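Local coordinates for protein aminoglycoside 6-adenylyltransferase (Bacillus subtilis, PDB 2PBE) that transfers an AMP group from ATP to the 6-hydroxyl of streptomycin or streptidine, accepts GTP as well, and so confers resistance to streptomycin, at residues A[21-26]-A[47-52]; A[87-92]-A[103-108]; A[144-149]-A[196-201]. One frame throughout, in Å; residues are numbered along the deposited sequence.

In the fold
From the N terminus the chain runs through helix 6-19 into strand 23-28, and contact 1 closes the first loop when strand 45-51 returns antiparallel beside it. Contact 2 then closes a shorter one, the hairpin of strands 90-96 and 101-108, whose second strand also lies next to 45-51. Contacts 1 and 2 therefore touch, their centres about 10 Å apart, and both join neighbouring strands of one mixed sheet. Contact 3 spans the longest loop, mostly helical, and brings strand 145-146 at one end of the sheet against helix 177-204. The three loops follow in series, neither nesting nor crossing, and contact 3 alone of them ties the sheet to the helical part.

Contact 1: residues A[21-26]-A[47-52]; sequences ERIRLV and ISYFVT
The backbone nitrogens of R24 and L25 both turn to a single acceptor, F50 O. R24 N makes the stronger bond, 2.9 Å to F50 O, while the bond from L25 N to the same oxygen is weak. In return F50 N donates to L25 O at 2.8 Å, and at the end of the ladder T52 N reaches R22 O, so the antiparallel strands stay joined on both sides of the irregularity. The R24 chain, bent at chi2 and chi3, grips E21 O side-on with NE and NH2, both coming from the same face of that carbonyl; its NH1 forms a salt bridge with D130. R22 NH1 forms a salt bridge with D20 and its NH2 a hydrogen bond with S56 OG, and Y49 OH bonds to F13 O in helix 6-19. Apolar side chains of these strands meet on both faces. On one, I23 CD1 sits over the Y49 ring, 3.8 Å from its centroid, and V26 CG2 lies beside CD1 of that ring. On the other, L25 and F50 run side by side, with L25 CD1 3.5 Å from F50 CD2. Two successive residues, R24 and L25, facing one, F50, with the register shifting by one, make a classic beta bulge, here between neighbouring strands of the mixed sheet of a nucleotidyltransferase-family protein.

Contact 2: residues A[87-92]-A[103-108]; sequences GNWFSY and DLTLIP
W89 lays one face of its indole against I107 at the end away from the turn of a beta hairpin formed by strands 90-96 and 101-108. I107 CG2, anti to its own backbone N, comes over the six-membered ring of W89 at 3.6 Å from the centroid and only 11° off the normal, a CH-pi contact. The two side chains cross at a slant, and two other residues of the strand meet other parts of the same indole: T105 CG2 comes to CD1 of the five-membered ring, while P108 lies across W89 at about a right angle and brings its CD to 3.5 Å from W89 CE3. One tryptophan thus meets three residues of the partner strand. Outside the pair, W89 also touches E111.

The hairpin's other face is organised round Y92. Its ring turns an edge to L106, whose CD1 lies near the ring plane at 3.7 Å from Y92 CE2, and the L104 side chain is more distant. W63 meets the Y92 ring edge-to-face from elsewhere in the chain, and L106 also packs on F57 of helix 54-58, so this face is turned into the interior.

Between the two faces the backbones run antiparallel. Y92 and L104 form a hydrogen-bonded pair, each N-H donating to the other's carbonyl. S91 and T105 form the close non-hydrogen-bonded pair next to it, with CA atoms 4.1 Å apart, and S91 OG is hydrogen-bonded to E77 OE1. One step nearer W89, L106 N donates to F90 O at 2.8 Å.

Contact 3: residues A[144-149]-A[196-201]; sequences YWIKRP and MAWHIA
Packing of a strand and the loop after it on the side of a helix is what joins W198 to P149 and I146 to A197, at a buried place where strand 145-146, an outermost strand of the sheet, meets helix 177-204. From the strand side I146 and P149 make most of the contact; on the helix, W198 receives both of them.

P149 lies over W198. Its CB stands above the centre of the six-membered ring, 3.5 Å from the centroid and 5° off the normal, a CH-pi contact, while P149 CG reaches over CD2 and CE3 of the indole. W198 CG is anti to the carbonyl carbon (chi1 -79°), beside the backbone N.

I146, three residues earlier, meets the helix at several points. Its CG1 lies 3.6 Å from A197 CB, its CD1 comes to the five-membered ring of W198, crossing that side chain at about a right angle, and its CG2 touches A201 CB. The CB atoms of A197 and A201, one helical turn apart, thus both meet this isoleucine.

The polar edge of the indole is met by water: W198 NE1 donates to a water lying in the ring plane, with 3.2 Å between NE1 and the water oxygen, and that water bonds weakly to W145 O. K147 O is also near NE1, but at a poor angle for a hydrogen bond. Beyond the pair, P149 touches L263 of helix 238-263 and I146 packs on F208 of the adjacent strand. The contact therefore sits where the sheet's edge passes into the helical part, an edge strand and its following loop packed against a helix, with a proline–tryptophan CH-pi contact at its centre.

Contact 1: residues A[21-26]-A[47-52]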
loop_
_atom_site.group_PDB
_atom_site.type_symbol
_atom_site.label_atom_id
_atom_site.label_comp_id
_atom_site.label_asym_id
_atom_site.label_seq_id
_atom_site.Cartn_x
_atom_site.Cartn_y
_atom_site.Cartn_z
ATOM N N GLU A 21 10.844 -1.139 14.933
ATOM C CA GLU A 21 12.164 -1.272 14.329
ATOM C C GLU A 21 12.693 -2.693 14.212
ATOM O O GLU A 21 13.579 -2.945 13.399
ATOM C CB GLU A 21 13.173 -0.393 15.080
ATOM C CG GLU A 21 12.994 1.113 14.776
ATOM C CD GLU A 21 14.119 1.993 15.295
ATOM O OE1 GLU A 21 15.294 1.604 15.128
ATOM O OE2 GLU A 21 13.835 3.083 15.848
ATOM N N ARG A 22 12.176 -3.633 15.008
ATOM C CA ARG A 22 12.651 -5.009 14.896
ATOM C C ARG A 22 11.959 -5.698 13.719
ATOM O O ARG A 22 12.503 -6.647 13.145
ATOM C CB ARG A 22 12.373 -5.827 16.169
ATOM C CG ARG A 22 12.863 -5.230 17.470
ATOM C CD ARG A 22 11.669 -4.853 18.312
ATOM N NE ARG A 22 11.524 -5.626 19.537
ATOM C CZ ARG A 22 10.423 -5.643 20.280
ATOM N NH1 ARG A 22 9.352 -4.934 19.919
ATOM N NH2 ARG A 22 10.400 -6.354 21.411
ATOM N N ILE A 23 10.767 -5.231 13.359
ATOM C CA ILE A 23 10.041 -5.850 12.256
ATOM C C ILE A 23 10.501 -5.284 10.922
ATOM O O ILE A 23 10.327 -4.101 10.642
ATOM C CB ILE A 23 8.523 -5.676 12.406
ATOM C CG1 ILE A 23 8.073 -6.241 13.756
ATOM C CG2 ILE A 23 7.798 -6.448 11.305
ATOM C CD1 ILE A 23 6.632 -5.957 14.076
ATOM N N ARG A 24 11.082 -6.160 10.108
ATOM C CA ARG A 24 11.613 -5.795 8.797
ATOM C C ARG A 24 10.751 -6.257 7.627
ATOM O O ARG A 24 10.683 -5.596 6.606
ATOM C CB ARG A 24 13.023 -6.370 8.659
ATOM C CG ARG A 24 14.006 -5.831 9.696
ATOM C CD ARG A 24 14.488 -4.449 9.311
ATOM N NE ARG A 24 14.027 -3.416 10.223
ATOM C CZ ARG A 24 14.016 -2.126 9.918
ATOM N NH1 ARG A 24 14.439 -1.720 8.723
ATOM N NH2 ARG A 24 13.581 -1.233 10.803
ATOM N N LEU A 25 10.079 -7.385 7.785
ATOM C CA LEU A 25 9.251 -7.946 6.722
ATOM C C LEU A 25 7.918 -8.454 7.303
ATOM O O LEU A 25 7.869 -8.926 8.438
ATOM C CB LEU A 25 10.025 -9.089 6.049
ATOM C CG LEU A 25 9.693 -9.638 4.653
ATOM C CD1 LEU A 25 8.381 -10.402 4.677
ATOM C CD2 LEU A 25 9.618 -8.499 3.653
ATOM N N VAL A 26 6.841 -8.334 6.533
ATOM C CA VAL A 26 5.518 -8.780 6.960
ATOM C C VAL A 26 4.860 -9.569 5.847
ATOM O O VAL A 26 4.819 -9.119 4.702
ATOM C CB VAL A 26 4.617 -7.587 7.318
ATOM C CG1 VAL A 26 3.246 -8.075 7.750
ATOM C CG2 VAL A 26 5.250 -6.781 8.427
ATOM N N ILE A 47 -0.688 -13.912 10.072
ATOM C CA ILE A 47 0.355 -12.929 9.894
ATOM C C ILE A 47 1.717 -13.446 10.310
ATOM O O ILE A 47 1.824 -14.246 11.231
ATOM C CB ILE A 47 0.042 -11.689 10.737
ATOM C CG1 ILE A 47 -1.409 -11.258 10.497
ATOM C CG2 ILE A 47 1.014 -10.562 10.408
ATOM C CD1 ILE A 47 -1.736 -10.843 9.059
ATOM N N SER A 48 2.756 -12.984 9.625
ATOM C CA SER A 48 4.127 -13.366 9.944
ATOM C C SER A 48 5.000 -12.119 9.925
ATOM O O SER A 48 5.026 -11.387 8.930
ATOM C CB SER A 48 4.690 -14.350 8.910
ATOM O OG SER A 48 4.046 -15.600 8.955
ATOM N N TYR A 49 5.707 -11.881 11.023
ATOM C CA TYR A 49 6.621 -10.747 11.127
ATOM C C TYR A 49 8.046 -11.270 11.129
ATOM O O TYR A 49 8.416 -12.066 11.994
ATOM C CB TYR A 49 6.429 -9.978 12.440
ATOM C CG TYR A 49 5.126 -9.230 12.638
ATOM C CD1 TYR A 49 4.484 -8.569 11.556
ATOM C CD2 TYR A 49 4.591 -9.069 13.944
ATOM C CE1 TYR A 49 3.337 -7.752 11.779
ATOM C CE2 TYR A 49 3.449 -8.260 14.179
ATOM C CZ TYR A 49 2.827 -7.599 13.094
ATOM O OH TYR A 49 1.728 -6.784 13.328
ATOM N N PHE A 50 8.850 -10.840 10.158
ATOM C CA PHE A 50 10.248 -11.270 10.114
ATOM C C PHE A 50 10.952 -10.197 10.905
ATOM O O PHE A 50 10.921 -9.024 10.522
ATOM C CB PHE A 50 10.747 -11.335 8.679
ATOM C CG PHE A 50 10.205 -12.490 7.923
ATOM C CD1 PHE A 50 10.971 -13.646 7.748
ATOM C CD2 PHE A 50 8.886 -12.468 7.444
ATOM C CE1 PHE A 50 10.429 -14.791 7.105
ATOM C CE2 PHE A 50 8.319 -13.605 6.798
ATOM C CZ PHE A 50 9.099 -14.771 6.631
ATOM N N VAL A 51 11.575 -10.599 12.000
ATOM C CA VAL A 51 12.214 -9.657 12.893
ATOM C C VAL A 51 13.715 -9.834 13.075
ATOM O O VAL A 51 14.291 -10.840 12.686
ATOM C CB VAL A 51 11.528 -9.713 14.275
ATOM C CG1 VAL A 51 10.031 -9.630 14.100
ATOM C CG2 VAL A 51 11.886 -11.009 14.998
ATOM N N THR A 52 14.335 -8.842 13.695
ATOM C CA THR A 52 15.765 -8.898 13.941
ATOM C C THR A 52 16.047 -9.727 15.204
ATOM O O THR A 52 16.849 -10.672 15.159
ATOM C CB THR A 52 16.349 -7.479 14.114
ATOM O OG1 THR A 52 15.577 -6.768 15.089
ATOM C CG2 THR A 52 16.328 -6.730 12.799
#

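Contact 2: residues A[87-92]-A[103-108]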
loop_
_atom_site.group_PDB
_atom_site.type_symbol
_atom_site.label_atom_id
_atom_site.label_comp_id
_atom_site.label_asym_id
_atom_site.label_seq_id
_atom_site.Cartn_x
_atom_site.Cartn_y
_atom_site.Cartn_z
ATOM N N GLY A 87 11.062 -24.916 14.633
ATOM C CA GLY A 87 12.367 -24.325 14.396
ATOM C C GLY A 87 12.698 -23.178 15.325
ATOM O O GLY A 87 12.616 -23.317 16.541
ATOM N N ASN A 88 13.069 -22.041 14.741
ATOM C CA ASN A 88 13.419 -20.846 15.507
ATOM C C ASN A 88 12.280 -19.862 15.538
ATOM O O ASN A 88 12.468 -18.685 15.872
ATOM C CB ASN A 88 14.635 -20.172 14.901
ATOM C CG ASN A 88 15.898 -20.822 15.327
ATOM O OD1 ASN A 88 16.254 -20.787 16.509
ATOM N ND2 ASN A 88 16.586 -21.453 14.379
ATOM N N TRP A 89 11.102 -20.349 15.162
ATOM C CA TRP A 89 9.936 -19.501 15.158
ATOM C C TRP A 89 9.380 -19.459 16.555
ATOM O O TRP A 89 9.785 -20.216 17.441
ATOM C CB TRP A 89 8.824 -20.060 14.290
ATOM C CG TRP A 89 9.011 -20.219 12.793
ATOM C CD1 TRP A 89 8.009 -20.561 11.924
ATOM C CD2 TRP A 89 10.208 -20.134 12.009
ATOM N NE1 TRP A 89 8.495 -20.707 10.662
ATOM C CE2 TRP A 89 9.837 -20.454 10.665
ATOM C CE3 TRP A 89 11.556 -19.830 12.291
ATOM C CZ2 TRP A 89 10.771 -20.481 9.597
ATOM C CZ3 TRP A 89 12.496 -19.857 11.235
ATOM C CH2 TRP A 89 12.089 -20.186 9.892
ATOM N N PHE A 90 8.407 -18.576 16.709
ATOM C CA PHE A 90 7.685 -18.404 17.946
ATOM C C PHE A 90 6.394 -17.762 17.478
ATOM O O PHE A 90 6.409 -16.735 16.798
ATOM C CB PHE A 90 8.426 -17.466 18.895
ATOM C CG PHE A 90 8.031 -17.647 20.331
ATOM C CD1 PHE A 90 8.489 -18.758 21.064
ATOM C CD2 PHE A 90 7.164 -16.732 20.950
ATOM C CE1 PHE A 90 8.088 -18.957 22.411
ATOM C CE2 PHE A 90 6.747 -16.915 22.303
ATOM C CZ PHE A 90 7.214 -18.037 23.034
ATOM N N SER A 91 5.275 -18.377 17.819
ATOM C CA SER A 91 4.008 -17.835 17.390
ATOM C C SER A 91 3.040 -17.648 18.539
ATOM O O SER A 91 3.313 -18.034 19.668
ATOM C CB SER A 91 3.411 -18.751 16.347
ATOM O OG SER A 91 3.315 -20.055 16.867
ATOM N N TYR A 92 1.898 -17.055 18.227
ATOM C CA TYR A 92 0.858 -16.791 19.197
ATOM C C TYR A 92 -0.463 -17.077 18.517
ATOM O O TYR A 92 -0.627 -16.759 17.344
ATOM C CB TYR A 92 0.878 -15.322 19.600
ATOM C CG TYR A 92 2.204 -14.827 20.136
ATOM C CD1 TYR A 92 2.458 -14.814 21.534
ATOM C CD2 TYR A 92 3.224 -14.362 19.259
ATOM C CE1 TYR A 92 3.697 -14.342 22.053
ATOM C CE2 TYR A 92 4.482 -13.894 19.759
ATOM C CZ TYR A 92 4.705 -13.887 21.164
ATOM O OH TYR A 92 5.897 -13.437 21.679
ATOM N N ASP A 103 -3.296 -15.536 14.109
ATOM C CA ASP A 103 -2.232 -16.514 14.187
ATOM C C ASP A 103 -0.999 -15.723 13.740
ATOM O O ASP A 103 -0.820 -15.450 12.561
ATOM C CB ASP A 103 -2.503 -17.662 13.230
ATOM C CG ASP A 103 -2.469 -19.004 13.920
ATOM O OD1 ASP A 103 -1.399 -19.350 14.473
ATOM O OD2 ASP A 103 -3.514 -19.707 13.916
ATOM N N LEU A 104 -0.170 -15.324 14.696
ATOM C CA LEU A 104 1.026 -14.528 14.410
ATOM C C LEU A 104 2.312 -15.301 14.611
ATOM O O LEU A 104 2.543 -15.847 15.679
ATOM C CB LEU A 104 1.037 -13.296 15.317
ATOM C CG LEU A 104 2.151 -12.267 15.163
ATOM C CD1 LEU A 104 1.934 -11.466 13.887
ATOM C CD2 LEU A 104 2.128 -11.339 16.355
ATOM N N THR A 105 3.159 -15.339 13.593
ATOM C CA THR A 105 4.426 -16.045 13.719
ATOM C C THR A 105 5.565 -15.051 13.648
ATOM O O THR A 105 5.515 -14.110 12.862
ATOM C CB THR A 105 4.612 -17.080 12.599
ATOM O OG1 THR A 105 3.499 -17.976 12.591
ATOM C CG2 THR A 105 5.890 -17.878 12.804
ATOM N N LEU A 106 6.578 -15.258 14.482
ATOM C CA LEU A 106 7.761 -14.395 14.509
ATOM C C LEU A 106 8.937 -15.203 13.967
ATOM O O LEU A 106 9.504 -16.059 14.651
ATOM C CB LEU A 106 8.068 -13.903 15.934
ATOM C CG LEU A 106 7.012 -13.065 16.672
ATOM C CD1 LEU A 106 7.559 -12.645 18.036
ATOM C CD2 LEU A 106 6.628 -11.843 15.868
ATOM N N ILE A 107 9.280 -14.945 12.715
ATOM C CA ILE A 107 10.366 -15.638 12.046
ATOM C C ILE A 107 11.628 -14.780 12.033
ATOM O O ILE A 107 11.553 -13.578 11.817
ATOM C CB ILE A 107 9.964 -15.941 10.594
ATOM C CG1 ILE A 107 8.611 -16.661 10.582
ATOM C CG2 ILE A 107 11.053 -16.751 9.900
ATOM C CD1 ILE A 107 8.029 -16.837 9.196
ATOM N N PRO A 108 12.802 -15.383 12.288
ATOM C CA PRO A 108 14.026 -14.576 12.268
ATOM C C PRO A 108 14.232 -14.022 10.848
ATOM O O PRO A 108 14.087 -14.750 9.863
ATOM C CB PRO A 108 15.097 -15.573 12.663
ATOM C CG PRO A 108 14.363 -16.507 13.565
ATOM C CD PRO A 108 13.073 -16.728 12.829
#

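Contact 3: residues A[144-149]-A[196-201]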
loop_
_atom_site.group_PDB
_atom_site.type_symbol
_atom_site.label_atom_id
_atom_site.label_comp_id
_atom_site.label_asym_id
_atom_site.label_seq_id
_atom_site.Cartn_x
_atom_site.Cartn_y
_atom_site.Cartn_z
ATOM N N TYR A 144 -0.796 -4.044 -7.109
ATOM C CA TYR A 144 -0.702 -3.246 -5.901
ATOM C C TYR A 144 0.705 -3.111 -5.332
ATOM O O TYR A 144 0.923 -2.353 -4.387
ATOM C CB TYR A 144 -1.612 -3.830 -4.825
ATOM C CG TYR A 144 -3.050 -3.968 -5.241
ATOM C CD1 TYR A 144 -3.858 -2.823 -5.458
ATOM C CD2 TYR A 144 -3.635 -5.249 -5.409
ATOM C CE1 TYR A 144 -5.242 -2.948 -5.837
ATOM C CE2 TYR A 144 -5.018 -5.394 -5.780
ATOM C CZ TYR A 144 -5.812 -4.235 -5.987
ATOM O OH TYR A 144 -7.143 -4.354 -6.329
ATOM N N TRP A 145 1.666 -3.821 -5.908
ATOM C CA TRP A 145 3.023 -3.766 -5.385
ATOM C C TRP A 145 3.740 -2.446 -5.650
ATOM O O TRP A 145 3.770 -1.961 -6.778
ATOM C CB TRP A 145 3.884 -4.915 -5.925
ATOM C CG TRP A 145 5.128 -5.107 -5.107
ATOM C CD1 TRP A 145 6.417 -5.009 -5.547
ATOM C CD2 TRP A 145 5.199 -5.410 -3.707
ATOM N NE1 TRP A 145 7.294 -5.235 -4.510
ATOM C CE2 TRP A 145 6.582 -5.483 -3.368
ATOM C CE3 TRP A 145 4.232 -5.625 -2.699
ATOM C CZ2 TRP A 145 7.035 -5.765 -2.054
ATOM C CZ3 TRP A 145 4.679 -5.910 -1.378
ATOM C CH2 TRP A 145 6.082 -5.974 -1.081
ATOM N N ILE A 146 4.326 -1.885 -4.598
ATOM C CA ILE A 146 5.057 -0.626 -4.693
ATOM C C ILE A 146 6.501 -0.796 -4.223
ATOM O O ILE A 146 6.751 -1.428 -3.205
ATOM C CB ILE A 146 4.344 0.483 -3.851
ATOM C CG1 ILE A 146 3.056 0.926 -4.557
ATOM C CG2 ILE A 146 5.294 1.672 -3.581
ATOM C CD1 ILE A 146 3.274 1.589 -5.914
ATOM N N LYS A 147 7.439 -0.233 -4.981
ATOM C CA LYS A 147 8.868 -0.262 -4.669
ATOM C C LYS A 147 9.514 0.778 -5.579
ATOM O O LYS A 147 8.882 1.225 -6.530
ATOM C CB LYS A 147 9.458 -1.642 -4.937
ATOM C CG LYS A 147 9.110 -2.237 -6.278
ATOM C CD LYS A 147 10.050 -3.379 -6.638
ATOM C CE LYS A 147 11.410 -2.836 -7.085
ATOM N NZ LYS A 147 11.277 -1.950 -8.296
ATOM N N ARG A 148 10.758 1.170 -5.284
ATOM C CA ARG A 148 11.448 2.197 -6.079
ATOM C C ARG A 148 11.301 1.922 -7.580
ATOM O O ARG A 148 11.708 0.861 -8.080
ATOM C CB ARG A 148 12.943 2.299 -5.709
ATOM C CG ARG A 148 13.598 3.642 -6.131
ATOM C CD ARG A 148 15.072 3.465 -6.501
ATOM N NE ARG A 148 15.164 2.423 -7.522
ATOM C CZ ARG A 148 16.101 2.321 -8.471
ATOM N NH1 ARG A 148 17.080 3.213 -8.549
ATOM N NH2 ARG A 148 16.035 1.340 -9.370
ATOM N N PRO A 149 10.735 2.877 -8.321
ATOM C CA PRO A 149 10.579 2.627 -9.749
ATOM C C PRO A 149 11.880 2.731 -10.501
ATOM O O PRO A 149 12.812 3.405 -10.050
ATOM C CB PRO A 149 9.594 3.709 -10.179
ATOM C CG PRO A 149 9.964 4.851 -9.294
ATOM C CD PRO A 149 10.151 4.178 -7.944
HETATM N N MSE A 196 2.220 8.624 -5.795
HETATM C CA MSE A 196 2.347 9.097 -4.432
HETATM C C MSE A 196 3.014 8.027 -3.571
HETATM O O MSE A 196 3.818 8.336 -2.690
HETATM C CB MSE A 196 0.968 9.449 -3.879
HETATM C CG MSE A 196 0.348 10.656 -4.560
HETATM SE SE MSE A 196 -1.490 11.089 -4.033
HETATM C CE MSE A 196 -1.205 12.237 -2.497
ATOM N N ALA A 197 2.691 6.768 -3.840
ATOM C CA ALA A 197 3.278 5.672 -3.088
ATOM C C ALA A 197 4.772 5.601 -3.378
ATOM O O ALA A 197 5.573 5.373 -2.465
ATOM C CB ALA A 197 2.604 4.359 -3.450
ATOM N N TRP A 198 5.140 5.814 -4.641
ATOM C CA TRP A 198 6.551 5.774 -5.032
ATOM C C TRP A 198 7.312 6.895 -4.331
ATOM O O TRP A 198 8.508 6.776 -4.038
ATOM C CB TRP A 198 6.709 5.930 -6.545
ATOM C CG TRP A 198 6.438 4.673 -7.377
ATOM C CD1 TRP A 198 6.373 3.384 -6.919
ATOM C CD2 TRP A 198 6.308 4.595 -8.804
ATOM N NE1 TRP A 198 6.218 2.506 -7.964
ATOM C CE2 TRP A 198 6.176 3.211 -9.135
ATOM C CE3 TRP A 198 6.295 5.554 -9.847
ATOM C CZ2 TRP A 198 6.031 2.751 -10.476
ATOM C CZ3 TRP A 198 6.155 5.104 -11.192
ATOM C CH2 TRP A 198 6.023 3.703 -11.484
ATOM N N HIS A 199 6.618 7.998 -4.079
ATOM C CA HIS A 199 7.234 9.114 -3.384
ATOM C C HIS A 199 7.491 8.702 -1.923
ATOM O O HIS A 199 8.566 8.939 -1.389
ATOM C CB HIS A 199 6.306 10.329 -3.437
ATOM C CG HIS A 199 6.833 11.521 -2.708
ATOM N ND1 HIS A 199 8.025 12.124 -3.040
ATOM C CD2 HIS A 199 6.341 12.203 -1.645
ATOM C CE1 HIS A 199 8.249 13.128 -2.208
ATOM N NE2 HIS A 199 7.245 13.195 -1.352
ATOM N N ILE A 200 6.497 8.077 -1.294
ATOM C CA ILE A 200 6.602 7.651 0.108
ATOM C C ILE A 200 7.748 6.631 0.176
ATOM O O ILE A 200 8.606 6.657 1.077
ATOM C CB ILE A 200 5.244 7.011 0.602
ATOM C CG1 ILE A 200 4.099 8.042 0.617
ATOM C CG2 ILE A 200 5.424 6.440 1.986
ATOM C CD1 ILE A 200 4.349 9.299 1.510
ATOM N N ALA A 201 7.760 5.730 -0.802
ATOM C CA ALA A 201 8.811 4.711 -0.899
ATOM C C ALA A 201 10.213 5.322 -1.039
ATOM O O ALA A 201 11.221 4.699 -0.689
ATOM C CB ALA A 201 8.539 3.823 -2.061
HETATM O O HOH W 1 6.450 -0.625 -8.387
#